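Local structure of relaxosome protein TraM (Escherichia coli, 4QPO) at residues 7-10 with 11-15. The protein binds plasmid DNA as a homotetramer and, as part of the relaxosome, facilitates the site- and strand-specific nicking by TraI that starts conjugative transfer. Sequence-based numbering, arbitrary orientation.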
# COMPACT_ATOMS: atom_id res chain seq x y z
N ILE A 7 -9.49 -9.89 12.96
CA ILE A 7 -8.20 -9.89 12.29
C ILE A 7 -7.47 -11.20 12.59
O ILE A 7 -7.63 -11.78 13.65
CB ILE A 7 -7.32 -8.69 12.69
CG1 ILE A 7 -6.92 -8.76 14.16
CG2 ILE A 7 -8.01 -7.37 12.35
CD1 ILE A 7 -5.89 -7.71 14.56
N SER A 8 -6.67 -11.64 11.63
CA SER A 8 -5.93 -12.90 11.78
C SER A 8 -4.94 -12.82 12.92
O SER A 8 -4.54 -11.72 13.33
CB SER A 8 -5.21 -13.24 10.47
OG SER A 8 -4.26 -12.24 10.16
N ASN A 9 -4.55 -13.99 13.44
CA ASN A 9 -3.51 -14.07 14.47
C ASN A 9 -2.21 -13.43 13.97
O ASN A 9 -1.52 -12.73 14.72
CB ASN A 9 -3.27 -15.53 14.87
CG ASN A 9 -2.14 -15.70 15.89
OD1 ASN A 9 -2.31 -15.40 17.08
ND2 ASN A 9 -0.99 -16.19 15.43
N ASP A 10 -1.91 -13.66 12.70
CA ASP A 10 -0.76 -13.07 12.05
C ASP A 10 -0.79 -11.54 12.07
O ASP A 10 0.20 -10.88 12.42
CB ASP A 10 -0.67 -13.57 10.62
CG ASP A 10 0.42 -12.89 9.83
OD1 ASP A 10 1.57 -12.87 10.31
OD2 ASP A 10 0.11 -12.37 8.74
N ALA A 11 -1.93 -10.97 11.69
CA ALA A 11 -2.12 -9.52 11.72
C ALA A 11 -1.97 -9.00 13.14
O ALA A 11 -1.24 -8.05 13.38
CB ALA A 11 -3.49 -9.15 11.16
N TYR A 12 -2.68 -9.62 14.07
CA TYR A 12 -2.63 -9.18 15.45
C TYR A 12 -1.18 -9.14 15.95
O TYR A 12 -0.75 -8.13 16.52
CB TYR A 12 -3.49 -10.10 16.33
CG TYR A 12 -3.45 -9.71 17.79
CD1 TYR A 12 -4.35 -8.77 18.30
CD2 TYR A 12 -2.51 -10.26 18.65
CE1 TYR A 12 -4.30 -8.40 19.64
CE2 TYR A 12 -2.46 -9.90 19.98
CZ TYR A 12 -3.36 -8.97 20.47
OH TYR A 12 -3.30 -8.62 21.80
N GLU A 13 -0.43 -10.21 15.69
CA GLU A 13 0.99 -10.27 16.03
C GLU A 13 1.81 -9.12 15.45
O GLU A 13 2.65 -8.54 16.14
CB GLU A 13 1.59 -11.61 15.57
CG GLU A 13 1.19 -12.81 16.40
CD GLU A 13 1.73 -14.12 15.84
OE1 GLU A 13 2.26 -14.11 14.71
OE2 GLU A 13 1.63 -15.15 16.54
N LYS A 14 1.58 -8.82 14.17
CA LYS A 14 2.32 -7.76 13.48
C LYS A 14 2.07 -6.40 14.14
O LYS A 14 2.98 -5.58 14.21
CB LYS A 14 1.94 -7.70 11.99
CG LYS A 14 2.32 -8.93 11.17
CD LYS A 14 3.82 -9.00 10.94
CE LYS A 14 4.35 -7.70 10.34
NZ LYS A 14 5.76 -7.84 9.83
N ILE A 15 0.85 -6.15 14.60
CA ILE A 15 0.56 -4.90 15.31
C ILE A 15 1.40 -4.78 16.58
O ILE A 15 1.92 -3.71 16.89
CB ILE A 15 -0.92 -4.78 15.72
CG1 ILE A 15 -1.86 -5.21 14.59
CG2 ILE A 15 -1.21 -3.34 16.17
CD1 ILE A 15 -1.64 -4.46 13.33
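Ser8 caps the first turn of helix 9-23: its OG, turned back between the backbone N and the carbonyl carbon (chi1 62°), accepts from Ala11 N at 3.1 Å and lies close to Ala11 CB. The same hydroxyl is hydrogen-bonded to Glu43 of the second subunit, so the N-cap also ties the helix start to the dimer partner. Ile7, one residue before the cap, lays CD1 of its CG1 branch against CA and CB of Tyr12, 3.8 Å from CB, a hydrophobic staple. CD1 also meets the edge of the Tyr12 ring near the ring plane, while Ile7 CB packs against Ala11 CB at 4.1 Å. In the ribbon-helix-helix fold of this N-terminal DNA-binding domain of TraM, this is the junction of strand 2-6 with the first helix, and Leu42 of the second subunit packs on Ile7. The ring of Phe34, from helix 34-52, meets that of Tyr12. On the exposed flank, Asn9 ND2 makes a weak, bent bond to Glu13 OE2 (133° at the hydrogen). The amide and carboxylate planes are 68° apart. Beneath it, Glu13 N donates to Asn9 O at 2.9 Å. Asp10 and Lys14 run side by side without their charged ends meeting.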